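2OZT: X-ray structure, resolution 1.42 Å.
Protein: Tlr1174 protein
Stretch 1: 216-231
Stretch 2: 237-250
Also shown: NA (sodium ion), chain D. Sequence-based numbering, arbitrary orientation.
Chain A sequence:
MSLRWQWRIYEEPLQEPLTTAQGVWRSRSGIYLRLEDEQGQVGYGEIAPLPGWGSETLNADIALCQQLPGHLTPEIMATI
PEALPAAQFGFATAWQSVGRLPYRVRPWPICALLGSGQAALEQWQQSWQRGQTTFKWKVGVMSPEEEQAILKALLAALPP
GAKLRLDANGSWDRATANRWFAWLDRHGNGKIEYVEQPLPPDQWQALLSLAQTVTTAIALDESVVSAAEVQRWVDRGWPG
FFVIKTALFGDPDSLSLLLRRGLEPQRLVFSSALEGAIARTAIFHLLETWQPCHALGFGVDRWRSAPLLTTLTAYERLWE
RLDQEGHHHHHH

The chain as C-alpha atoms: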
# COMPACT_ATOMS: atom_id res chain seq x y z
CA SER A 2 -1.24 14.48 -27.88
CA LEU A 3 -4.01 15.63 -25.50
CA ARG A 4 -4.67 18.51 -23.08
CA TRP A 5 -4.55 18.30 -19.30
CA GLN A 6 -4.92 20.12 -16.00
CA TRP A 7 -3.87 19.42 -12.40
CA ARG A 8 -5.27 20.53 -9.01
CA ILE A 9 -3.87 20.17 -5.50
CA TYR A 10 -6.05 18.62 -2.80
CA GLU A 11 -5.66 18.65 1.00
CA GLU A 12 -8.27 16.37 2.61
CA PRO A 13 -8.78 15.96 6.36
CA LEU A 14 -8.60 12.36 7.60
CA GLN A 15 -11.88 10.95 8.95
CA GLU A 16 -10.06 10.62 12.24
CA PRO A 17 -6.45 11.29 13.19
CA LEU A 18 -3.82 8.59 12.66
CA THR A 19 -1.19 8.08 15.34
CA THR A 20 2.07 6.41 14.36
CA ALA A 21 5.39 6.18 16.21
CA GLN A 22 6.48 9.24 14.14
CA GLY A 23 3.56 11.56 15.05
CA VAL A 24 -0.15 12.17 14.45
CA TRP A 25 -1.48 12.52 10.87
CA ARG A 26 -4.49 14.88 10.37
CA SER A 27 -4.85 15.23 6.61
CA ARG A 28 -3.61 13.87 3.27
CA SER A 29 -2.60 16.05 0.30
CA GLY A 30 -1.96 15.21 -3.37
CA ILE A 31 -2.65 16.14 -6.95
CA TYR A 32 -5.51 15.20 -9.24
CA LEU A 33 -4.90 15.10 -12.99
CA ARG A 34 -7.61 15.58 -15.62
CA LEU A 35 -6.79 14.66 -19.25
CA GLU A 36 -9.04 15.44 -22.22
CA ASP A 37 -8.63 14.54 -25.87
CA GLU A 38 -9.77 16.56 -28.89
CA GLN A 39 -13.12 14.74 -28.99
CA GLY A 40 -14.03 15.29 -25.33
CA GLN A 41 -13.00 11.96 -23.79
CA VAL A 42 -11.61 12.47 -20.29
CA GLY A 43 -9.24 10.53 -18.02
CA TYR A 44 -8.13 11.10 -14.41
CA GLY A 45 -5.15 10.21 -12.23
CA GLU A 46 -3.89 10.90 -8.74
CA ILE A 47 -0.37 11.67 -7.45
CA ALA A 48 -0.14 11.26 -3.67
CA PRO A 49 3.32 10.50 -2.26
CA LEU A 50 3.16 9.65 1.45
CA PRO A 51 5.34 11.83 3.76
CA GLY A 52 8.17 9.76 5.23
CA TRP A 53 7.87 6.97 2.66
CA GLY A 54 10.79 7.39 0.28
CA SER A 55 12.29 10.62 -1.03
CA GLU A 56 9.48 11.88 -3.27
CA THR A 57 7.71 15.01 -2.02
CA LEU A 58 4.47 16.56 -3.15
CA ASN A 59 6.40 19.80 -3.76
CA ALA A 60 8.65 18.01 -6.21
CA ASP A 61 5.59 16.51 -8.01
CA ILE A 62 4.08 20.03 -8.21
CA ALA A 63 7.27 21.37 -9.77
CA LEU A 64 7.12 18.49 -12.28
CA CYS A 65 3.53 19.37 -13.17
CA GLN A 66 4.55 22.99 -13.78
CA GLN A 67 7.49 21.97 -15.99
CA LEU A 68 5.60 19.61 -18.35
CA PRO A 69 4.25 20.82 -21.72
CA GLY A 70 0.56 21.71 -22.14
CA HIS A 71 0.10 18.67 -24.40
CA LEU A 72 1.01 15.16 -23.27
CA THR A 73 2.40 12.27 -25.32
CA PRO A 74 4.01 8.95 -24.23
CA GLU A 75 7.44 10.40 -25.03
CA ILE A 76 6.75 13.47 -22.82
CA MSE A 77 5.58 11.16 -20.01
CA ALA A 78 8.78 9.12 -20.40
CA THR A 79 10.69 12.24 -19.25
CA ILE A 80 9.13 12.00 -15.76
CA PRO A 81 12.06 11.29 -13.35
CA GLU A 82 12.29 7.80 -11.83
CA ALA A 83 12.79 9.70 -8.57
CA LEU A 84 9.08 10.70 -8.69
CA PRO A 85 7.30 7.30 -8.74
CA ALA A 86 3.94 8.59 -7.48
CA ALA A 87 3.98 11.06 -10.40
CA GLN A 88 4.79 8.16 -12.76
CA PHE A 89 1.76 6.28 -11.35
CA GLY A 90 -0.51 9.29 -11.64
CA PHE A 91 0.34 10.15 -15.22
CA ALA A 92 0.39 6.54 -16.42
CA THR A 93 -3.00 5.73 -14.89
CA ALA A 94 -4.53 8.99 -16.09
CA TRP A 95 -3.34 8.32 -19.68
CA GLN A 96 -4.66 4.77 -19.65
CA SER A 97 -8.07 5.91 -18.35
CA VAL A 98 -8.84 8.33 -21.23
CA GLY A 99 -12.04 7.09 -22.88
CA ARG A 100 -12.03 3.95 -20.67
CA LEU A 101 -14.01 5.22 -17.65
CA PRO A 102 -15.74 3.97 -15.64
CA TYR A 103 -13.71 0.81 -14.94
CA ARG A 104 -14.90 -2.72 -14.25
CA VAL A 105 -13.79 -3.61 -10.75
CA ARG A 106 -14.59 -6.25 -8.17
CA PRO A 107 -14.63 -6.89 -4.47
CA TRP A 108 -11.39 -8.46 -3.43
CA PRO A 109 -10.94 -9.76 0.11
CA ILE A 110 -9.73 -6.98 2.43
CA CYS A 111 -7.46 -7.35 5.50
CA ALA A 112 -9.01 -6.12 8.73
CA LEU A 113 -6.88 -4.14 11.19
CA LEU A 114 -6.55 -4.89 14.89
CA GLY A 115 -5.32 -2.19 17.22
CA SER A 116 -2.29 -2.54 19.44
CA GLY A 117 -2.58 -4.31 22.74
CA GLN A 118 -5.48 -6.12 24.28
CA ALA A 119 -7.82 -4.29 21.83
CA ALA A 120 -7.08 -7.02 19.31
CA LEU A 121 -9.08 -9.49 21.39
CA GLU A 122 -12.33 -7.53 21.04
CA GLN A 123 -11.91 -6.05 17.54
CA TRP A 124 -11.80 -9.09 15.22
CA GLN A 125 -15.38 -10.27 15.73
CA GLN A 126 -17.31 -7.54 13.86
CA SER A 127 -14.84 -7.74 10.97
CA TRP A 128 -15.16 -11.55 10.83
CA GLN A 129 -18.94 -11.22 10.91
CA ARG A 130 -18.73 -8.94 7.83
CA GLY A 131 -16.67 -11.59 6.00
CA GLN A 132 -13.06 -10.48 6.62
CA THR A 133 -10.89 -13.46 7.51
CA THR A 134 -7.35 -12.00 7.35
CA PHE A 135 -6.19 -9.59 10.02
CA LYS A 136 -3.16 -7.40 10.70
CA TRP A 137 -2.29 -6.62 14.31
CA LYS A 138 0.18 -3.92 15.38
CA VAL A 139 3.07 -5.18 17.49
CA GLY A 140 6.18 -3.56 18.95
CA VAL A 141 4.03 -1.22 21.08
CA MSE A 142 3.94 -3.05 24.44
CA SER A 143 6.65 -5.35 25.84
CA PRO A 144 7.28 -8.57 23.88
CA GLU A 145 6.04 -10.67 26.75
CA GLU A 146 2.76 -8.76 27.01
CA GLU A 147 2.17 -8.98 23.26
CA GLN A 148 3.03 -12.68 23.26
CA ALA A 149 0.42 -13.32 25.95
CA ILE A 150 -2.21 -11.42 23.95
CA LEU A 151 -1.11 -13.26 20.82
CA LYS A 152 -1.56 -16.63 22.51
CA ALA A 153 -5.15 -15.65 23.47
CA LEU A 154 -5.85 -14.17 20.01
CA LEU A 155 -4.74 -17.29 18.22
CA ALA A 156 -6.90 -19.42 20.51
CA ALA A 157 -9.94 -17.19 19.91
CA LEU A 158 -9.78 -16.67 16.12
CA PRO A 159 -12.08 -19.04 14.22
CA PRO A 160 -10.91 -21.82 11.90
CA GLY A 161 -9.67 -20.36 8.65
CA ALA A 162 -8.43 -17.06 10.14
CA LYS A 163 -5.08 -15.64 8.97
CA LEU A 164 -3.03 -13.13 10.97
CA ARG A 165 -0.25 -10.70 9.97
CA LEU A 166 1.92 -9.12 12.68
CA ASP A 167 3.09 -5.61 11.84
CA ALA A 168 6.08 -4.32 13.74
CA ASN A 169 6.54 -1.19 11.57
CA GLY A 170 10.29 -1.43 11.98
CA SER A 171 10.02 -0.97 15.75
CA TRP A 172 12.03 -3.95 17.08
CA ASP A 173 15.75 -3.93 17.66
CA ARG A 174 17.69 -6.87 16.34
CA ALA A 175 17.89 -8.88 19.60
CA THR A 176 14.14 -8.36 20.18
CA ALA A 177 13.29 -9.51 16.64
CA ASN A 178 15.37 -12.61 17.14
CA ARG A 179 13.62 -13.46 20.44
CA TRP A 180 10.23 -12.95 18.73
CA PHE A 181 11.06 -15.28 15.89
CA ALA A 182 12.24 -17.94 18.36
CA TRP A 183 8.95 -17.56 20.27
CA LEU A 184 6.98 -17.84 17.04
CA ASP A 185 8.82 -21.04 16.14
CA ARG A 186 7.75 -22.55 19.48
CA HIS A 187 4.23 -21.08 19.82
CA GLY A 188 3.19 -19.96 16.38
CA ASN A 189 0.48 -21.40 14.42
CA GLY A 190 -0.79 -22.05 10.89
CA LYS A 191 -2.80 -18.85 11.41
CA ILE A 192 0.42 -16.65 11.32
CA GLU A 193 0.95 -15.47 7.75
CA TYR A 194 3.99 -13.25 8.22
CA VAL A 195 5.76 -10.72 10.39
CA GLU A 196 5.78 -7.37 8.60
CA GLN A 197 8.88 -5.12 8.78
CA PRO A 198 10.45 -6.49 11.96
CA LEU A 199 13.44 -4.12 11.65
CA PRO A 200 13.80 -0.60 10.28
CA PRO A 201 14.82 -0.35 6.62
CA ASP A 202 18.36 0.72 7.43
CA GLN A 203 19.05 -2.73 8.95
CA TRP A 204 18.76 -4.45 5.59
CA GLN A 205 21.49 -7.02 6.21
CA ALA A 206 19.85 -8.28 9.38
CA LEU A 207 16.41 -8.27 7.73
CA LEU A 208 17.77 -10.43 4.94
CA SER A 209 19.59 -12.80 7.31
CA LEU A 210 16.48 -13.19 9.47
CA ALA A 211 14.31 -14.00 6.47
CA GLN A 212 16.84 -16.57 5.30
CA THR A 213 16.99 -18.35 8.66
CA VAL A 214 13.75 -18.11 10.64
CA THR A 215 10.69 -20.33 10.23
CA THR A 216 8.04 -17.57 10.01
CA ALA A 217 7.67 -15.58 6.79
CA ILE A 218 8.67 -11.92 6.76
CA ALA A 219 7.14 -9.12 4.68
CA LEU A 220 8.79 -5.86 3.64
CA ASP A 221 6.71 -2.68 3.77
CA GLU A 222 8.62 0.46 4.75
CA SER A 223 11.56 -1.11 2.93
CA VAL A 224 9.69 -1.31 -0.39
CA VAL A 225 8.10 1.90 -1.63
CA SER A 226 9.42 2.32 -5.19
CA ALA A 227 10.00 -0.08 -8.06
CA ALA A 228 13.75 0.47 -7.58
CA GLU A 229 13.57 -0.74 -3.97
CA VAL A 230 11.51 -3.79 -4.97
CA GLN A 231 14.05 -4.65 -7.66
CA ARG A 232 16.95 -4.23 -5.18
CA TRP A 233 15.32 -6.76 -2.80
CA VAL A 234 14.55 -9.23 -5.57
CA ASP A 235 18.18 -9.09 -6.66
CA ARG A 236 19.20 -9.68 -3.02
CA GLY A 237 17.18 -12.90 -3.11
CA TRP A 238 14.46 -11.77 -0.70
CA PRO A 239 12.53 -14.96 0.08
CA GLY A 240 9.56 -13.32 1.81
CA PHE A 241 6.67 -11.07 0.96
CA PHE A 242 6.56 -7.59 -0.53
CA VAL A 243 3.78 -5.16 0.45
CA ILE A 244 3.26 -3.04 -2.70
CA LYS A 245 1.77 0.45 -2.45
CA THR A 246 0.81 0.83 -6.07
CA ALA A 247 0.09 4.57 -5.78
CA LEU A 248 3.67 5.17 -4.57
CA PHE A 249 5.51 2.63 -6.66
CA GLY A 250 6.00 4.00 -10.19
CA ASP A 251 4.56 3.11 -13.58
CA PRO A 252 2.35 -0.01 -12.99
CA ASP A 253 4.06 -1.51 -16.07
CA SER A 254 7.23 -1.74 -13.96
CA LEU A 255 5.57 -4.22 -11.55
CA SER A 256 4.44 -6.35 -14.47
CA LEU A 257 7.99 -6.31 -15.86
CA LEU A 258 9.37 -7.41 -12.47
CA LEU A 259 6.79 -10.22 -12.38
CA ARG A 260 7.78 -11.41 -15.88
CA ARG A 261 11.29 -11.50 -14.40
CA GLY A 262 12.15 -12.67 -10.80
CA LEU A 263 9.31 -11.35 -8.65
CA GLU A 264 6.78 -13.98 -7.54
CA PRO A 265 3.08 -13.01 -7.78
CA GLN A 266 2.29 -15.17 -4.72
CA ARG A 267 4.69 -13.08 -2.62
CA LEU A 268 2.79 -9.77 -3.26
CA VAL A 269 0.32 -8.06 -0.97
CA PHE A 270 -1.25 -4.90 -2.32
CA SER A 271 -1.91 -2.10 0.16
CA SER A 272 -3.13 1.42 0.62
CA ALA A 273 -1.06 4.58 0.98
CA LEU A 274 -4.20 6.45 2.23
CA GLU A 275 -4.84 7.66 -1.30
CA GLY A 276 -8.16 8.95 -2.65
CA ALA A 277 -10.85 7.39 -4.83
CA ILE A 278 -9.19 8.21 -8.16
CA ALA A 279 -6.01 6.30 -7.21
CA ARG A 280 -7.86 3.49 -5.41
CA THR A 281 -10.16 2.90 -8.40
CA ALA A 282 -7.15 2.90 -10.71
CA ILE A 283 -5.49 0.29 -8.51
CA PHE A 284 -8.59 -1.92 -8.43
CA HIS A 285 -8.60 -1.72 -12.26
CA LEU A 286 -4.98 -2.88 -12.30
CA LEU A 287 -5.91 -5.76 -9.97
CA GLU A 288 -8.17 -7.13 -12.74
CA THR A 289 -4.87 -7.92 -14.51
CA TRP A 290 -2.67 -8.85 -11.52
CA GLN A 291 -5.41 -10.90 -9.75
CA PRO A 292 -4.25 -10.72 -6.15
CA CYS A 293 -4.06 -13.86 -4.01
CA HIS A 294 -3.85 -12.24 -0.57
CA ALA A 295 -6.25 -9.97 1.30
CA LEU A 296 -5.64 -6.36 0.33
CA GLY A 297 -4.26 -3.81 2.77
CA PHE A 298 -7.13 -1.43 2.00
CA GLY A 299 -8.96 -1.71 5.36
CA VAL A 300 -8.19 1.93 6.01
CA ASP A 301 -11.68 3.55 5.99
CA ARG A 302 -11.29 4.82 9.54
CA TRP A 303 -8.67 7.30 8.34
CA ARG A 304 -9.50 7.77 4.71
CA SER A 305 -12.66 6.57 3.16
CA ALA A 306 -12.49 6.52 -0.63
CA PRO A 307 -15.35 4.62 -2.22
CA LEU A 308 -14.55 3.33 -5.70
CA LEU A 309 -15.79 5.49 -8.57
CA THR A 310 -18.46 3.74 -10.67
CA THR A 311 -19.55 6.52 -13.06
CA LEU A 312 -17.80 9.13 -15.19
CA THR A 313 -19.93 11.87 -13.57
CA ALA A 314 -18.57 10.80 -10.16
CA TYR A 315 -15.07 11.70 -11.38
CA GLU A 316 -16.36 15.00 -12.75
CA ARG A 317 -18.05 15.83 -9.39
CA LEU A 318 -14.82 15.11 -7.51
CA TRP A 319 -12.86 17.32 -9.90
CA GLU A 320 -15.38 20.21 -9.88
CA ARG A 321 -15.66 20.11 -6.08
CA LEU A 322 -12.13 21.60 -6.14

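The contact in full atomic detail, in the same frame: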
# COMPACT_ATOMS: atom_id res chain seq x y z
N THR A 216 9.24 -18.37 10.31
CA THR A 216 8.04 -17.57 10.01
C THR A 216 8.37 -16.61 8.88
O THR A 216 9.43 -16.00 8.90
CB THR A 216 7.64 -16.73 11.25
OG1 THR A 216 7.41 -17.62 12.37
CG2 THR A 216 6.38 -15.92 11.00
N ALA A 217 7.46 -16.49 7.91
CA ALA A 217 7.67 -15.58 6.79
C ALA A 217 7.76 -14.12 7.22
O ALA A 217 7.13 -13.71 8.18
CB ALA A 217 6.57 -15.73 5.71
N ILE A 218 8.51 -13.35 6.48
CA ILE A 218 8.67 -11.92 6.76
C ILE A 218 8.21 -11.14 5.52
O ILE A 218 8.44 -11.57 4.38
CB ILE A 218 10.14 -11.58 7.11
CG1 ILE A 218 10.57 -12.42 8.31
CG2 ILE A 218 10.31 -10.10 7.40
CD1 ILE A 218 12.01 -12.13 8.76
N ALA A 219 7.55 -10.02 5.76
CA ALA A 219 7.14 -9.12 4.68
C ALA A 219 7.85 -7.79 4.80
O ALA A 219 7.97 -7.22 5.87
CB ALA A 219 5.65 -8.88 4.78
N LEU A 220 8.25 -7.22 3.67
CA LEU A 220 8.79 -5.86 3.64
C LEU A 220 7.70 -4.87 3.31
O LEU A 220 6.83 -5.15 2.48
CB LEU A 220 9.86 -5.74 2.54
CG LEU A 220 11.06 -6.66 2.79
CD1 LEU A 220 11.92 -6.59 1.55
CD2 LEU A 220 11.87 -6.30 4.04
N ASP A 221 7.75 -3.71 3.97
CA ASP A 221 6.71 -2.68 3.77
C ASP A 221 7.43 -1.35 3.67
O ASP A 221 7.61 -0.84 2.56
CB ASP A 221 5.69 -2.75 4.92
CG ASP A 221 4.58 -1.73 4.81
OD1 ASP A 221 4.28 -1.23 3.69
OD2 ASP A 221 3.96 -1.40 5.85
N GLU A 222 7.85 -0.77 4.79
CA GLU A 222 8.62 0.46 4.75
C GLU A 222 9.85 0.32 3.87
O GLU A 222 10.29 1.31 3.25
CB GLU A 222 9.03 0.86 6.18
CG GLU A 222 7.87 1.41 7.07
CD GLU A 222 7.03 0.38 7.82
OE1 GLU A 222 7.10 -0.82 7.52
OE2 GLU A 222 6.23 0.80 8.73
N SER A 223 10.39 -0.89 3.76
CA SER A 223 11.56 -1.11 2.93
C SER A 223 11.30 -1.06 1.43
O SER A 223 12.27 -0.93 0.64
CB SER A 223 12.20 -2.48 3.24
OG SER A 223 12.92 -2.46 4.48
N VAL A 224 10.03 -1.24 1.04
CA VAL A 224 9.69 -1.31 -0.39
C VAL A 224 8.60 -0.32 -0.78
O VAL A 224 7.42 -0.61 -0.70
CB VAL A 224 9.40 -2.75 -0.90
CG1 VAL A 224 10.70 -3.60 -0.90
CG2 VAL A 224 8.33 -3.47 -0.07
N VAL A 225 9.03 0.86 -1.18
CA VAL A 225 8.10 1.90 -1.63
C VAL A 225 8.10 1.96 -3.17
O VAL A 225 7.06 1.78 -3.83
CB VAL A 225 8.49 3.24 -0.99
CG1 VAL A 225 7.60 4.39 -1.53
CG2 VAL A 225 8.40 3.13 0.56
N SER A 226 9.28 2.15 -3.74
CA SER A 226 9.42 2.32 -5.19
C SER A 226 9.78 1.04 -5.92
O SER A 226 10.27 0.07 -5.30
CB SER A 226 10.53 3.35 -5.47
OG SER A 226 11.79 2.79 -5.08
N ALA A 227 9.54 1.03 -7.23
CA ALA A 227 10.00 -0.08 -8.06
C ALA A 227 11.49 -0.37 -7.87
O ALA A 227 11.93 -1.54 -7.83
CB ALA A 227 9.69 0.22 -9.54
N ALA A 228 12.30 0.69 -7.77
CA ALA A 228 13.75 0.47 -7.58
C ALA A 228 14.08 -0.31 -6.31
O ALA A 228 14.97 -1.15 -6.33
CB ALA A 228 14.51 1.80 -7.62
N GLU A 229 13.35 -0.03 -5.23
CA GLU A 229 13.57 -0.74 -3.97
C GLU A 229 13.10 -2.17 -4.11
O GLU A 229 13.77 -3.08 -3.60
CB GLU A 229 12.80 -0.05 -2.84
CG GLU A 229 13.45 1.27 -2.46
CD GLU A 229 12.73 2.00 -1.35
OE1 GLU A 229 11.50 2.05 -1.40
OE2 GLU A 229 13.38 2.54 -0.43
N VAL A 230 11.96 -2.41 -4.73
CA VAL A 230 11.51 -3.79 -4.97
C VAL A 230 12.56 -4.57 -5.75
O VAL A 230 12.92 -5.69 -5.39
CB VAL A 230 10.14 -3.85 -5.67
CG1 VAL A 230 9.73 -5.30 -5.98
CG2 VAL A 230 9.04 -3.17 -4.79
N GLN A 231 13.04 -3.96 -6.85
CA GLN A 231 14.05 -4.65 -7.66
C GLN A 231 15.31 -4.94 -6.84
O GLN A 231 15.88 -6.03 -6.98
CB GLN A 231 14.39 -3.82 -8.90
CG GLN A 231 15.46 -4.49 -9.76
CD GLN A 231 15.78 -3.75 -11.00
OE1 GLN A 231 15.02 -3.80 -11.97
NE2 GLN A 231 16.94 -3.09 -11.01
N GLY A 237 17.74 -11.60 -3.43
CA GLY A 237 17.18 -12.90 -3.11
C GLY A 237 16.20 -12.89 -1.95
O GLY A 237 16.10 -13.87 -1.22
N TRP A 238 15.44 -11.81 -1.80
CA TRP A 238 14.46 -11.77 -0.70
C TRP A 238 13.53 -12.95 -0.82
O TRP A 238 12.90 -13.12 -1.85
CB TRP A 238 13.67 -10.48 -0.77
CG TRP A 238 12.64 -10.36 0.33
CD1 TRP A 238 11.28 -10.37 0.19
CD2 TRP A 238 12.90 -10.21 1.72
NE1 TRP A 238 10.66 -10.21 1.41
CE2 TRP A 238 11.65 -10.14 2.37
CE3 TRP A 238 14.07 -10.12 2.50
CZ2 TRP A 238 11.53 -9.97 3.77
CZ3 TRP A 238 13.95 -9.98 3.89
CH2 TRP A 238 12.69 -9.87 4.51
N PRO A 239 13.42 -13.80 0.23
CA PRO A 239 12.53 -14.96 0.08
C PRO A 239 11.11 -14.76 0.62
O PRO A 239 10.27 -15.65 0.47
CB PRO A 239 13.19 -16.01 1.00
CG PRO A 239 13.77 -15.15 2.11
CD PRO A 239 14.24 -13.87 1.47
N GLY A 240 10.85 -13.60 1.22
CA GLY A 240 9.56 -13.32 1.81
C GLY A 240 8.60 -12.53 0.94
O GLY A 240 8.61 -12.63 -0.31
N PHE A 241 7.72 -11.83 1.63
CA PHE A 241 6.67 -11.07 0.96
C PHE A 241 7.04 -9.61 0.74
O PHE A 241 7.91 -9.04 1.39
CB PHE A 241 5.38 -11.12 1.77
CG PHE A 241 4.75 -12.48 1.82
CD1 PHE A 241 3.72 -12.83 0.97
CD2 PHE A 241 5.22 -13.42 2.74
CE1 PHE A 241 3.18 -14.12 1.03
CE2 PHE A 241 4.66 -14.68 2.83
CZ PHE A 241 3.64 -15.04 1.96
N PHE A 242 6.36 -9.01 -0.24
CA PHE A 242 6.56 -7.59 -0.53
C PHE A 242 5.19 -6.93 -0.44
O PHE A 242 4.25 -7.41 -1.09
CB PHE A 242 6.98 -7.43 -1.99
CG PHE A 242 8.34 -8.01 -2.36
CD1 PHE A 242 9.44 -7.19 -2.47
CD2 PHE A 242 8.47 -9.36 -2.71
CE1 PHE A 242 10.69 -7.72 -2.87
CE2 PHE A 242 9.71 -9.87 -3.12
CZ PHE A 242 10.80 -9.04 -3.19
N VAL A 243 5.06 -5.89 0.37
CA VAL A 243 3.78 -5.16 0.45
C VAL A 243 3.90 -3.97 -0.54
O VAL A 243 4.72 -3.07 -0.34
CB VAL A 243 3.52 -4.67 1.88
CG1 VAL A 243 2.19 -3.91 1.96
CG2 VAL A 243 3.52 -5.87 2.86
N ILE A 244 3.14 -4.02 -1.62
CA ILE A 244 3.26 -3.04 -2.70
C ILE A 244 2.22 -1.95 -2.54
O ILE A 244 1.00 -2.25 -2.50
CB ILE A 244 2.99 -3.74 -4.05
CG1 ILE A 244 3.97 -4.89 -4.31
CG2 ILE A 244 3.02 -2.72 -5.22
CD1 ILE A 244 5.46 -4.48 -4.31
N LYS A 245 2.68 -0.70 -2.44
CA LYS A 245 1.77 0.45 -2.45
C LYS A 245 1.76 1.02 -3.85
O LYS A 245 2.62 1.81 -4.23
CB LYS A 245 2.22 1.55 -1.48
CG LYS A 245 2.00 1.21 0.01
CD LYS A 245 2.91 0.08 0.60
CE LYS A 245 4.40 0.39 0.52
NZ LYS A 245 5.16 -0.82 1.14
N THR A 246 0.80 0.54 -4.64
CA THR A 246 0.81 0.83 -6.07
C THR A 246 0.83 2.35 -6.35
O THR A 246 1.49 2.78 -7.31
CB THR A 246 -0.36 0.15 -6.71
OG1 THR A 246 -0.27 -1.27 -6.50
CG2 THR A 246 -0.43 0.36 -8.23
N ALA A 247 0.14 3.13 -5.53
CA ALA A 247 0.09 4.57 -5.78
C ALA A 247 1.44 5.24 -5.61
O ALA A 247 1.66 6.37 -6.09
CB ALA A 247 -0.96 5.22 -4.86
N LEU A 248 2.35 4.58 -4.86
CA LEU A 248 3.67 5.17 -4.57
C LEU A 248 4.82 4.59 -5.39
O LEU A 248 5.95 5.06 -5.30
CB LEU A 248 4.05 4.95 -3.09
CG LEU A 248 2.98 5.30 -2.08
CD1 LEU A 248 3.55 5.06 -0.63
CD2 LEU A 248 2.52 6.78 -2.28
N PHE A 249 4.50 3.55 -6.17
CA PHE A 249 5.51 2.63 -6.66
C PHE A 249 6.18 3.03 -7.97
O PHE A 249 7.38 2.76 -8.16
CB PHE A 249 4.81 1.27 -6.80
CG PHE A 249 5.56 0.22 -7.55
CD1 PHE A 249 6.34 -0.75 -6.88
CD2 PHE A 249 5.43 0.15 -8.94
CE1 PHE A 249 6.99 -1.77 -7.62
CE2 PHE A 249 6.10 -0.83 -9.68
CZ PHE A 249 6.86 -1.79 -9.01
N GLY A 250 5.47 3.73 -8.86
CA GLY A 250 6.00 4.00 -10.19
C GLY A 250 4.98 3.67 -11.26
O GLY A 250 3.79 3.52 -10.97
NA NA D . 4.98 -2.32 8.22
O HOH W 1 5.45 -0.31 -2.80

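A lysine buried between two neighbouring segments must find enough acceptors to repay the loss of solvent, and Lys 245 of Tlr1174 illustrates how a chain can supply them. Its NZ forms a salt bridge with Asp 221, 2.7 Å from OD1, and also donates to the backbone: Lys 245 NZ lies 2.8 Å from Asp 221 O and 2.9 Å from Val 224 O, while within its own stretch it reaches Val 243 O at 2.7 Å. Three of these acceptors belong to the type I turn from Asp 221 to Val 224, so the ammonium group ties that turn to the neighbouring stretch. The carboxylate of Asp 221 is shared: while OD1 meets the lysine, OD2 binds the sodium ion at 2.7 Å, as does Glu 222 OE1 at the same distance.

Ahead of the turn, the backbones pair as parallel strands. Phe 241 N donates to Ile 218 O, Leu 220 N to Phe 241 O, and Val 243 N to Leu 220 O, each at 2.9 Å and nearly straight. The alternation is typical of parallel pairing, in which Phe 241 uses both its N and its O to bond residues flanking its partner, Ala 219. At the start of this ladder Gly 240 passes close to the other strand, its CA 3.3 Å from Ile 218 O; a beta carbon here would clash with that same oxygen.

Beyond the turn a second junction forms. Ala 227 N, in the first turn of a helix, donates to Phe 249 O at 2.9 Å. A water bridges the gap between the two junctions, donating to Val 224 O and Val 225 O and accepting from Lys 245 N.

Packing follows the strand alternation. Ala 219 and Phe 241 share one face of the sheet, CB to CB at 3.8 Å, and Ala 217 CB sits at the edge of the Phe 241 ring, 3.6 Å from CE2. Leu 220 and Phe 242 point to the other face. There Leu 220 lies over the Trp 238 ring, its CD1 3.7 Å from the centroid of the five-membered ring in a CH-pi contact, while the indole NE1 is held by Phe 241 O at 3.0 Å. Val 230 extends the apolar layer from the helix: its CG1 is 4.0 Å from Phe 242 CD1, and its CG2 is 3.8 Å from both Ile 244 CD1 and Phe 249 CE1. Ala 227 CB covers the face of the Phe 249 ring, 3.8 Å from its centroid, so hydrogen bond and ring contact reinforce one junction.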